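Local coordinates for cysteine protease (PDB 3OIS), which is a papain-family (C1) protein that probably cleaves peptide bonds as a cysteine protease and, in this crystal form, carries a bound uridine diphosphate, at residues E141-Y146 / Y173-N178; N212-V215 / S219-V222; N259-G262 / Y266-M269. One frame throughout, in Å; residues are numbered along the deposited sequence. Where two conformers were deposited one is given.

Contact 1 (E141-Y146 / Y173-N178); sequences EKEWPY and YKDAQN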
ATOM      1  N   GLU A 141     -14.246   5.817   6.130  1.00 17.29           N
ATOM      2  CA  GLU A 141     -14.718   5.625   4.794  1.00 17.61           C
ATOM      3  C   GLU A 141     -16.241   5.892   4.697  1.00 18.47           C
ATOM      4  O   GLU A 141     -16.676   6.398   3.711  1.00 16.51           O
ATOM      5  CB  GLU A 141     -14.238   4.299   4.182  1.00 17.35           C
ATOM      6  CG  GLU A 141     -14.537   4.195   2.702  1.00 18.46           C
ATOM      7  CD  GLU A 141     -13.574   3.226   2.057  1.00 18.91           C
ATOM      8  OE1 GLU A 141     -13.840   1.989   2.069  1.00 17.41           O
ATOM      9  OE2 GLU A 141     -12.574   3.751   1.533  1.00 17.29           O
ATOM     10  N   LYS A 142     -17.003   5.631   5.761  1.00 19.41           N
ATOM     11  CA  LYS A 142     -18.439   5.981   5.700  1.00 20.82           C
ATOM     12  C   LYS A 142     -18.734   7.405   5.417  1.00 20.36           C
ATOM     13  O   LYS A 142     -19.745   7.680   4.751  1.00 22.48           O
ATOM     14  CB  LYS A 142     -19.224   5.462   6.936  1.00 22.69           C
ATOM     15  CG  LYS A 142     -19.529   3.945   6.770  1.00 27.70           C
ATOM     16  CD  LYS A 142     -20.008   3.197   8.020  1.00 32.36           C
ATOM     17  CE  LYS A 142     -20.348   1.745   7.657  1.00 34.37           C
ATOM     18  NZ  LYS A 142     -21.095   1.033   8.757  1.00 39.97           N
ATOM     19  N   GLU A 143     -17.883   8.313   5.903  1.00 21.25           N
ATOM     20  CA  GLU A 143     -18.013   9.747   5.688  0.50 20.32           C
ATOM     21  C   GLU A 143     -17.536  10.175   4.290  1.00 20.77           C
ATOM     22  O   GLU A 143     -17.936  11.206   3.770  1.00 19.81           O
ATOM     23  CB  GLU A 143     -17.176  10.470   6.750  0.50 21.34           C
ATOM     24  CG  GLU A 143     -17.373  11.961   6.857  0.50 20.46           C
ATOM     25  CD  GLU A 143     -16.648  12.539   8.071  0.50 23.16           C
ATOM     26  OE1 GLU A 143     -15.880  11.803   8.740  0.50 14.15           O
ATOM     27  OE2 GLU A 143     -16.864  13.746   8.377  0.50 21.04           O
ATOM     28  N   TRP A 144     -16.646   9.374   3.676  1.00 19.02           N
ATOM     29  CA  TRP A 144     -16.140   9.688   2.307  1.00 18.42           C
ATOM     30  C   TRP A 144     -15.956   8.366   1.578  1.00 17.11           C
ATOM     31  O   TRP A 144     -14.808   7.788   1.564  1.00 17.46           O
ATOM     32  CB  TRP A 144     -14.819  10.532   2.331  1.00 18.99           C
ATOM     33  CG  TRP A 144     -14.586  11.201   0.988  1.00 19.89           C
ATOM     34  CD1 TRP A 144     -13.561  10.947   0.092  1.00 17.55           C
ATOM     35  CD2 TRP A 144     -15.419  12.212   0.374  1.00 19.14           C
ATOM     36  NE1 TRP A 144     -13.739  11.696  -1.036  1.00 17.11           N
ATOM     37  CE2 TRP A 144     -14.833  12.533  -0.881  1.00 21.52           C
ATOM     38  CE3 TRP A 144     -16.593  12.868   0.752  1.00 20.85           C
ATOM     39  CZ2 TRP A 144     -15.419  13.475  -1.773  1.00 22.06           C
ATOM     40  CZ3 TRP A 144     -17.137  13.862  -0.102  1.00 18.85           C
ATOM     41  CH2 TRP A 144     -16.574  14.124  -1.364  1.00 19.28           C
ATOM     42  N   PRO A 145     -17.069   7.831   1.073  1.00 18.16           N
ATOM     43  CA  PRO A 145     -17.077   6.420   0.681  1.00 17.88           C
ATOM     44  C   PRO A 145     -16.335   6.169  -0.629  1.00 16.93           C
ATOM     45  O   PRO A 145     -16.141   7.079  -1.425  1.00 17.32           O
ATOM     46  CB  PRO A 145     -18.566   6.073   0.529  1.00 19.02           C
ATOM     47  CG  PRO A 145     -19.347   7.371   0.689  1.00 21.27           C
ATOM     48  CD  PRO A 145     -18.436   8.403   1.258  1.00 19.13           C
ATOM     49  N   TYR A 146     -15.935   4.919  -0.817  1.00 18.12           N
ATOM     50  CA  TYR A 146     -15.170   4.514  -1.996  1.00 16.52           C
ATOM     51  C   TYR A 146     -16.008   4.331  -3.251  1.00 18.02           C
ATOM     52  O   TYR A 146     -17.096   3.797  -3.166  1.00 20.10           O
ATOM     53  CB  TYR A 146     -14.461   3.190  -1.640  1.00 16.43           C
ATOM     54  CG  TYR A 146     -13.259   2.934  -2.538  1.00 15.77           C
ATOM     55  CD1 TYR A 146     -12.079   3.687  -2.372  1.00 14.44           C
ATOM     56  CD2 TYR A 146     -13.325   1.930  -3.524  1.00 14.17           C
ATOM     57  CE1 TYR A 146     -10.956   3.445  -3.235  1.00 16.69           C
ATOM     58  CE2 TYR A 146     -12.275   1.709  -4.444  1.00 13.16           C
ATOM     59  CZ  TYR A 146     -11.064   2.472  -4.228  1.00 13.30           C
ATOM     60  OH  TYR A 146      -9.984   2.206  -5.043  1.00 15.70           O
ATOM     61  N   TYR A 173     -12.435  16.784   6.155  1.00 20.41           N
ATOM     62  CA  TYR A 173     -11.147  17.301   6.586  1.00 20.35           C
ATOM     63  C   TYR A 173     -11.043  17.521   8.087  1.00 21.06           C
ATOM     64  O   TYR A 173      -9.994  17.246   8.709  1.00 22.08           O
ATOM     65  CB  TYR A 173     -10.814  18.559   5.804  1.00 21.03           C
ATOM     66  CG  TYR A 173     -10.336  18.286   4.374  1.00 19.43           C
ATOM     67  CD1 TYR A 173     -11.208  18.334   3.298  1.00 19.66           C
ATOM     68  CD2 TYR A 173      -8.965  18.021   4.134  1.00 18.29           C
ATOM     69  CE1 TYR A 173     -10.773  18.130   1.977  1.00 20.07           C
ATOM     70  CE2 TYR A 173      -8.494  17.840   2.812  1.00 18.48           C
ATOM     71  CZ  TYR A 173      -9.350  17.833   1.776  1.00 15.41           C
ATOM     72  OH  TYR A 173      -8.963  17.649   0.476  1.00 18.51           O
ATOM     73  N   LYS A 174     -12.120  18.080   8.690  1.00 21.06           N
ATOM     74  CA  LYS A 174     -12.066  18.304  10.137  1.00 22.13           C
ATOM     75  C   LYS A 174     -11.978  16.964  10.891  1.00 20.24           C
ATOM     76  O   LYS A 174     -11.124  16.803  11.786  1.00 19.08           O
ATOM     77  CB  LYS A 174     -13.319  19.055  10.566  1.00 23.60           C
ATOM     78  CG  LYS A 174     -13.321  19.503  12.008  1.00 31.20           C
ATOM     79  CD  LYS A 174     -14.250  20.765  12.213  1.00 38.37           C
ATOM     80  CE  LYS A 174     -14.738  20.900  13.676  1.00 42.51           C
ATOM     81  NZ  LYS A 174     -15.561  19.654  13.968  1.00 43.20           N
ATOM     82  N   ASP A 175     -12.839  16.023  10.566  1.00 19.17           N
ATOM     83  CA  ASP A 175     -12.828  14.709  11.244  1.00 19.97           C
ATOM     84  C   ASP A 175     -11.484  13.976  11.008  1.00 20.01           C
ATOM     85  O   ASP A 175     -10.926  13.345  11.895  1.00 18.92           O
ATOM     86  CB  ASP A 175     -14.039  13.863  10.808  1.00 21.01           C
ATOM     87  CG  ASP A 175     -15.377  14.445  11.292  1.00 23.68           C
ATOM     88  OD1 ASP A 175     -15.378  15.213  12.257  1.00 25.81           O
ATOM     89  OD2 ASP A 175     -16.395  14.190  10.663  1.00 29.08           O
ATOM     90  N   ALA A 176     -10.933  14.110   9.794  1.00 18.57           N
ATOM     91  CA  ALA A 176      -9.696  13.393   9.511  1.00 18.32           C
ATOM     92  C   ALA A 176      -8.573  13.747  10.460  1.00 18.82           C
ATOM     93  O   ALA A 176      -7.684  12.920  10.732  1.00 17.59           O
ATOM     94  CB  ALA A 176      -9.270  13.691   8.052  1.00 14.17           C
ATOM     95  N   GLN A 177      -8.566  14.996  10.954  1.00 20.50           N
ATOM     96  CA  GLN A 177      -7.559  15.487  11.916  0.50 21.33           C
ATOM     97  C   GLN A 177      -7.479  14.681  13.192  1.00 21.61           C
ATOM     98  O   GLN A 177      -6.469  14.726  13.885  1.00 21.44           O
ATOM     99  CB  GLN A 177      -7.802  16.940  12.343  0.50 21.09           C
ATOM    100  CG  GLN A 177      -7.564  17.971  11.240  0.50 22.82           C
ATOM    101  CD  GLN A 177      -6.119  18.374  11.126  0.50 23.45           C
ATOM    102  OE1 GLN A 177      -5.439  18.717  12.119  0.50 26.88           O
ATOM    103  NE2 GLN A 177      -5.626  18.375   9.896  0.50 24.93           N
ATOM    104  N   ASN A 178      -8.539  13.961  13.511  1.00 21.90           N
ATOM    105  CA  ASN A 178      -8.529  13.131  14.738  1.00 23.14           C
ATOM    106  C   ASN A 178      -7.721  11.849  14.617  1.00 23.22           C
ATOM    107  O   ASN A 178      -7.480  11.143  15.617  1.00 23.81           O
ATOM    108  CB  ASN A 178      -9.945  12.798  15.119  1.00 24.02           C
ATOM    109  CG  ASN A 178     -10.669  14.019  15.617  1.00 27.16           C
ATOM    110  OD1 ASN A 178     -10.054  14.916  16.221  1.00 26.34           O
ATOM    111  ND2 ASN A 178     -11.950  14.102  15.319  1.00 28.32           N
TER

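Contact 2 (N212-V215 / S219-V222); sequences NSWV and SLPV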
ATOM      1  N   ASN A 212       4.064  -9.870 -15.937  1.00 13.18           N
ATOM      2  CA  ASN A 212       2.979 -10.712 -16.483  1.00 13.67           C
ATOM      3  C   ASN A 212       3.098 -12.179 -15.956  1.00 15.22           C
ATOM      4  O   ASN A 212       2.135 -12.953 -16.044  1.00 15.17           O
ATOM      5  CB  ASN A 212       3.063 -10.731 -18.005  1.00 15.39           C
ATOM      6  CG  ASN A 212       4.237 -11.552 -18.488  1.00 18.12           C
ATOM      7  OD1 ASN A 212       5.357 -11.394 -18.019  1.00 17.93           O
ATOM      8  ND2 ASN A 212       3.976 -12.513 -19.384  1.00 29.00           N
ATOM      9  N   SER A 213       4.242 -12.547 -15.391  1.00 15.94           N
ATOM     10  CA  SER A 213       4.366 -13.946 -14.876  1.00 16.84           C
ATOM     11  C   SER A 213       3.470 -14.182 -13.641  1.00 16.74           C
ATOM     12  O   SER A 213       3.167 -15.353 -13.242  1.00 18.40           O
ATOM     13  CB  SER A 213       5.796 -14.256 -14.555  1.00 13.63           C
ATOM     14  OG  SER A 213       6.475 -13.243 -13.836  1.00 15.72           O
ATOM     15  N   TRP A 214       3.088 -13.090 -12.970  1.00 15.29           N
ATOM     16  CA  TRP A 214       2.087 -13.197 -11.869  1.00 15.17           C
ATOM     17  C   TRP A 214       0.648 -12.845 -12.370  1.00 16.32           C
ATOM     18  O   TRP A 214      -0.307 -13.606 -12.138  1.00 13.89           O
ATOM     19  CB  TRP A 214       2.525 -12.252 -10.708  1.00 15.19           C
ATOM     20  CG  TRP A 214       1.618 -12.305  -9.504  1.00 16.29           C
ATOM     21  CD1 TRP A 214       0.934 -13.422  -9.012  1.00 15.32           C
ATOM     22  CD2 TRP A 214       1.258 -11.208  -8.685  1.00 12.51           C
ATOM     23  NE1 TRP A 214       0.206 -13.055  -7.882  1.00 14.81           N
ATOM     24  CE2 TRP A 214       0.409 -11.703  -7.641  1.00 14.92           C
ATOM     25  CE3 TRP A 214       1.634  -9.844  -8.653  1.00 11.99           C
ATOM     26  CZ2 TRP A 214      -0.117 -10.851  -6.649  1.00 13.52           C
ATOM     27  CZ3 TRP A 214       1.179  -9.049  -7.687  1.00 10.81           C
ATOM     28  CH2 TRP A 214       0.272  -9.503  -6.680  1.00 13.19           C
ATOM     29  N   VAL A 215       0.489 -11.711 -13.095  1.00 14.20           N
ATOM     30  CA  VAL A 215      -0.829 -11.186 -13.371  1.00 12.95           C
ATOM     31  C   VAL A 215      -1.358 -11.525 -14.728  1.00 14.39           C
ATOM     32  O   VAL A 215      -2.490 -11.190 -15.026  1.00 15.80           O
ATOM     33  CB  VAL A 215      -0.910  -9.614 -13.218  1.00 12.70           C
ATOM     34  CG1 VAL A 215      -0.580  -9.210 -11.803  1.00 15.28           C
ATOM     35  CG2 VAL A 215       0.042  -8.898 -14.180  1.00 12.78           C
ATOM     36  N   SER A 219      -4.085 -14.970 -14.072  1.00 15.25           N
ATOM     37  CA  SER A 219      -3.751 -16.302 -13.511  1.00 16.12           C
ATOM     38  C   SER A 219      -3.533 -16.154 -12.009  1.00 15.68           C
ATOM     39  O   SER A 219      -4.091 -16.909 -11.225  1.00 16.21           O
ATOM     40  CB  SER A 219      -2.492 -16.897 -14.090  1.00 14.38           C
ATOM     41  OG  SER A 219      -1.394 -15.944 -14.183  1.00 17.87           O
ATOM     42  N   LEU A 220      -2.741 -15.156 -11.629  1.00 14.13           N
ATOM     43  CA  LEU A 220      -2.661 -14.777 -10.171  1.00 14.49           C
ATOM     44  C   LEU A 220      -2.374 -15.974  -9.192  1.00 14.67           C
ATOM     45  O   LEU A 220      -3.070 -16.130  -8.169  1.00 18.25           O
ATOM     46  CB  LEU A 220      -3.888 -13.958  -9.737  1.00 14.57           C
ATOM     47  CG  LEU A 220      -3.919 -12.615 -10.481  1.00 13.45           C
ATOM     48  CD1 LEU A 220      -5.258 -11.992 -10.215  1.00 17.76           C
ATOM     49  CD2 LEU A 220      -2.769 -11.794  -9.990  1.00 15.14           C
ATOM     50  N   PRO A 221      -1.284 -16.700  -9.418  1.00 14.33           N
ATOM     51  CA  PRO A 221      -0.981 -17.708  -8.374  1.00 14.43           C
ATOM     52  C   PRO A 221      -0.760 -17.109  -7.006  1.00 15.46           C
ATOM     53  O   PRO A 221      -0.326 -15.946  -6.856  1.00 13.66           O
ATOM     54  CB  PRO A 221       0.300 -18.396  -8.902  1.00 15.42           C
ATOM     55  CG  PRO A 221       0.983 -17.227  -9.796  1.00 13.48           C
ATOM     56  CD  PRO A 221      -0.254 -16.683 -10.480  1.00 14.73           C
ATOM     57  N   VAL A 222      -1.042 -17.909  -5.971  1.00 15.92           N
ATOM     58  CA  VAL A 222      -0.886 -17.406  -4.589  1.00 15.94           C
ATOM     59  C   VAL A 222       0.589 -17.058  -4.341  1.00 16.00           C
ATOM     60  O   VAL A 222       0.887 -15.980  -3.726  1.00 15.06           O
ATOM     61  CB  VAL A 222      -1.370 -18.435  -3.526  1.00 14.82           C
ATOM     62  CG1 VAL A 222      -1.104 -17.877  -2.155  1.00 15.97           C
ATOM     63  CG2 VAL A 222      -2.821 -18.695  -3.718  1.00 17.54           C
TER
HETATM   64  O   HOH W   1       0.968 -17.037 -13.463  1.00 16.24           O

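Contact 3 (N259-G262 / Y266-M269); sequences NNVG and YFWM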
ATOM      1  N   ASN A 259     -11.386 -10.444  -2.187  1.00 15.22           N
ATOM      2  CA  ASN A 259     -11.080 -11.734  -1.534  1.00 17.80           C
ATOM      3  C   ASN A 259     -11.266 -12.989  -2.401  1.00 19.92           C
ATOM      4  O   ASN A 259     -11.154 -14.149  -1.867  1.00 20.85           O
ATOM      5  CB  ASN A 259     -11.806 -11.850  -0.172  1.00 16.89           C
ATOM      6  CG  ASN A 259     -13.320 -12.058  -0.306  1.00 24.77           C
ATOM      7  OD1 ASN A 259     -14.024 -12.215   0.732  1.00 31.60           O
ATOM      8  ND2 ASN A 259     -13.831 -12.114  -1.516  1.00 24.62           N
ATOM      9  N   ASN A 260     -11.496 -12.782  -3.714  1.00 19.72           N
ATOM     10  CA  ASN A 260     -11.689 -13.913  -4.611  1.00 19.79           C
ATOM     11  C   ASN A 260     -10.445 -14.164  -5.439  1.00 19.87           C
ATOM     12  O   ASN A 260     -10.491 -14.889  -6.443  1.00 20.82           O
ATOM     13  CB  ASN A 260     -12.910 -13.671  -5.519  1.00 22.44           C
ATOM     14  CG  ASN A 260     -14.169 -13.468  -4.735  1.00 28.51           C
ATOM     15  OD1 ASN A 260     -14.936 -12.519  -5.002  1.00 34.90           O
ATOM     16  ND2 ASN A 260     -14.395 -14.320  -3.704  1.00 33.17           N
ATOM     17  N   VAL A 261      -9.337 -13.532  -5.055  1.00 16.73           N
ATOM     18  CA  VAL A 261      -8.032 -13.906  -5.639  1.00 16.02           C
ATOM     19  C   VAL A 261      -7.050 -14.286  -4.515  1.00 14.38           C
ATOM     20  O   VAL A 261      -7.264 -13.904  -3.375  1.00 15.51           O
ATOM     21  CB  VAL A 261      -7.427 -12.710  -6.568  1.00 16.10           C
ATOM     22  CG1 VAL A 261      -8.388 -12.495  -7.742  1.00 16.10           C
ATOM     23  CG2 VAL A 261      -7.150 -11.433  -5.702  1.00 14.44           C
ATOM     24  N   GLY A 262      -5.972 -14.980  -4.835  1.00 15.78           N
ATOM     25  CA  GLY A 262      -4.950 -15.405  -3.829  1.00 15.76           C
ATOM     26  C   GLY A 262      -5.675 -16.291  -2.798  1.00 14.76           C
ATOM     27  O   GLY A 262      -6.559 -17.045  -3.157  1.00 16.63           O
ATOM     28  N   TYR A 266      -4.897 -12.535   0.016  1.00 15.26           N
ATOM     29  CA  TYR A 266      -3.490 -12.503   0.407  1.00 14.83           C
ATOM     30  C   TYR A 266      -2.589 -13.352  -0.534  1.00 14.03           C
ATOM     31  O   TYR A 266      -3.055 -14.359  -1.169  1.00 14.11           O
ATOM     32  CB  TYR A 266      -3.305 -13.044   1.848  1.00 14.79           C
ATOM     33  CG  TYR A 266      -3.839 -12.068   2.892  1.00 13.50           C
ATOM     34  CD1 TYR A 266      -5.263 -11.888   3.105  1.00 12.73           C
ATOM     35  CD2 TYR A 266      -2.968 -11.268   3.639  1.00 14.22           C
ATOM     36  CE1 TYR A 266      -5.726 -10.999   4.055  1.00 13.13           C
ATOM     37  CE2 TYR A 266      -3.479 -10.339   4.580  1.00 11.27           C
ATOM     38  CZ  TYR A 266      -4.834 -10.186   4.741  1.00 13.48           C
ATOM     39  OH  TYR A 266      -5.278  -9.274   5.641  1.00 16.85           O
ATOM     40  N   PHE A 267      -1.319 -12.982  -0.610  1.00 13.32           N
ATOM     41  CA  PHE A 267      -0.339 -13.681  -1.463  1.00 13.40           C
ATOM     42  C   PHE A 267       0.976 -13.863  -0.736  1.00 12.06           C
ATOM     43  O   PHE A 267       1.191 -13.300   0.370  1.00 11.57           O
ATOM     44  CB  PHE A 267      -0.101 -12.844  -2.748  1.00 13.84           C
ATOM     45  CG  PHE A 267      -1.309 -12.733  -3.631  1.00 11.14           C
ATOM     46  CD1 PHE A 267      -2.302 -11.745  -3.433  1.00 11.71           C
ATOM     47  CD2 PHE A 267      -1.422 -13.606  -4.737  1.00  9.47           C
ATOM     48  CE1 PHE A 267      -3.432 -11.646  -4.354  1.00 13.29           C
ATOM     49  CE2 PHE A 267      -2.497 -13.503  -5.669  1.00 11.49           C
ATOM     50  CZ  PHE A 267      -3.519 -12.539  -5.471  1.00 13.42           C
ATOM     51  N   TRP A 268       1.858 -14.668  -1.322  1.00 12.36           N
ATOM     52  CA  TRP A 268       3.194 -14.906  -0.815  1.00 13.35           C
ATOM     53  C   TRP A 268       4.194 -14.401  -1.815  1.00 14.36           C
ATOM     54  O   TRP A 268       4.100 -14.744  -3.032  1.00 15.28           O
ATOM     55  CB  TRP A 268       3.461 -16.411  -0.703  1.00 14.52           C
ATOM     56  CG  TRP A 268       2.775 -17.162   0.476  1.00 14.24           C
ATOM     57  CD1 TRP A 268       1.881 -18.216   0.361  1.00 18.51           C
ATOM     58  CD2 TRP A 268       3.057 -17.028   1.889  1.00 15.48           C
ATOM     59  NE1 TRP A 268       1.558 -18.713   1.616  1.00 19.55           N
ATOM     60  CE2 TRP A 268       2.232 -17.986   2.567  1.00 18.02           C
ATOM     61  CE3 TRP A 268       3.855 -16.150   2.650  1.00 15.50           C
ATOM     62  CZ2 TRP A 268       2.189 -18.078   3.952  1.00 18.42           C
ATOM     63  CZ3 TRP A 268       3.870 -16.313   4.033  1.00 17.43           C
ATOM     64  CH2 TRP A 268       3.007 -17.241   4.663  1.00 17.80           C
ATOM     65  N   MET A 269       5.137 -13.580  -1.323  1.00 13.66           N
ATOM     66  CA  MET A 269       6.177 -12.987  -2.149  1.00 12.95           C
ATOM     67  C   MET A 269       7.541 -13.604  -1.742  1.00 14.24           C
ATOM     68  O   MET A 269       7.891 -13.511  -0.605  1.00 13.22           O
ATOM     69  CB  MET A 269       6.285 -11.452  -1.940  1.00 12.85           C
ATOM     70  CG  MET A 269       7.427 -10.870  -2.825  1.00 11.89           C
ATOM     71  SD  MET A 269       7.422  -9.011  -2.721  1.00 13.73           S
ATOM     72  CE  MET A 269       6.069  -8.642  -3.872  1.00 14.97           C
TER

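Contact 1 (E141-Y146 / Y173-N178)
Two acidic side chains, Glu-143 and Asp-175, meet at the protein surface: OD2 of Asp-175 approaches the carboxylate of Glu-143, the side chains crossing at about a right angle with their carboxylate planes turned 47° apart. Glu-143 reaches out of the loop 141-146 with CG anti to its N (chi1 -169°) and the chain extended beyond, which carries the carboxylate away from its own backbone and up to Asp-175 on helix 170-176. Its OE2 lies 2.4 Å from OD2 of Asp-175, while its other oxygen, OE1, is 3.1 Å from the same OD2. One oxygen of the aspartate thus faces both oxygens of the glutamate, and OE1 of Glu-143 also comes within 3.5 Å of CB of Asp-175. Gln-171, one helical turn earlier, gives its amide NH2 to OD1 of Asp-175, which helps to fix the rotation of that carboxylate. The contact brings the loop after helix 126-135 against helix 170-176 in the papain-like fold; Glu-143 also packs on Gln-171 and Cys-172, and Trp-144 on Cys-172. If the very short separation is real, which the alternate conformer of Glu-143 leaves in doubt, a proton is probably shared between the acids, and the pKa of at least one would probably be raised.

Contact 2 (N212-V215 / S219-V222)
Trp-214 in the short helix 212-215 meets Leu-220 and Pro-221 of the returning chain through two direct hydrogen bonds and a set of apolar contacts. Of the direct bonds, the backbone one runs from N of Leu-220 to O of Trp-214 at 2.9 Å; the other is weak, from the indole NE1 of Trp-214 to O of Pro-221 at 3.1 Å, where the carbonyl sits at the ring edge. A water donates to both O of Ser-213 and OG of Ser-219, bridging the segments through this second pair, and the same OG is hydrogen-bonded to O of Gly-216. The chain reverses here, after helix 212-215, in the β-rich half of the papain-like fold, between strands 204-211 and 233-245, and the positive phi of Leu-220 (51°) belongs to this sharp change of direction. Among the apolar contacts, a CH-pi interaction places CD2 of Leu-220 over one face of the indole, 4.0 Å from the centroid of its five-membered ring. The same methyl lies 3.8 Å from CG1 of Val-215, which lies over the same face, also toward the rim. Trp-214 turns its ring back toward the loop because CG is anti to the backbone N (chi1 -178°), and CD of Pro-221 packs 3.8 Å from CD1 of the indole. OG of Ser-213 is hydrogen-bonded to OD2 of Asp-231, joining the helix to the chain just before strand 233-245.

Contact 3 (N259-G262 / Y266-M269)
The chain turns back on itself between Gly-262 and Tyr-266, whose CA atoms lie 5.3 Å apart, and the segments exchange no hydrogen bond; instead CA of Gly-262 makes a C-H...O contact with O of Tyr-266 at 3.4 Å. The same CA stands over one face of the Phe-267 ring, 3.8 Å from its centroid and displaced toward the rim, in a CH-pi interaction. With CG of Phe-267 standing anti to its carbonyl carbon (chi1 -65°), the ring is turned with one face to Gly-262. At the ring edge, near its plane, CG2 of Val-261 approaches CZ of Phe-267 at 3.8 Å, so loop residues adjoin the phenyl group over a face and at the edge. N of Gly-262 also passes 3.5 Å from CZ of Phe-267. Beyond the segments, Ile-253 on the paired strand 250-254 packs against Phe-267. Tyr-266 points away from the loop, and its OH is hydrogen-bonded to NH1 of Arg-254. The loop joins strand 250-254 to its antiparallel partner, strand 266-270. Having no side chain, Gly-262 can bring its CA close to both the Tyr-266 carbonyl and the phenyl face, and between these two segments the contact rests on C-H...O, CH-pi and apolar contacts.

Along the chain the three contacts come in series, 1, 2 and then 3, all within the papain-like fold. Contact 1 lies with helix 170-176, its centre 34 Å from that of contact 2, on the opposite side of the chain's centre, and 28 Å from that of contact 3. Contacts 2 and 3 are neighbours, with centres 10 Å apart: Val-222 O and Trp-268 N probably form a hydrogen bond at 2.9 Å, and the Trp-214 ring meets Phe-267 edge to face. The loop 219-222 is thereby laid along strand 266-270, and these two local reversals form one continuous patch of the β-rich half, while contact 1 joins separate parts of the helical half.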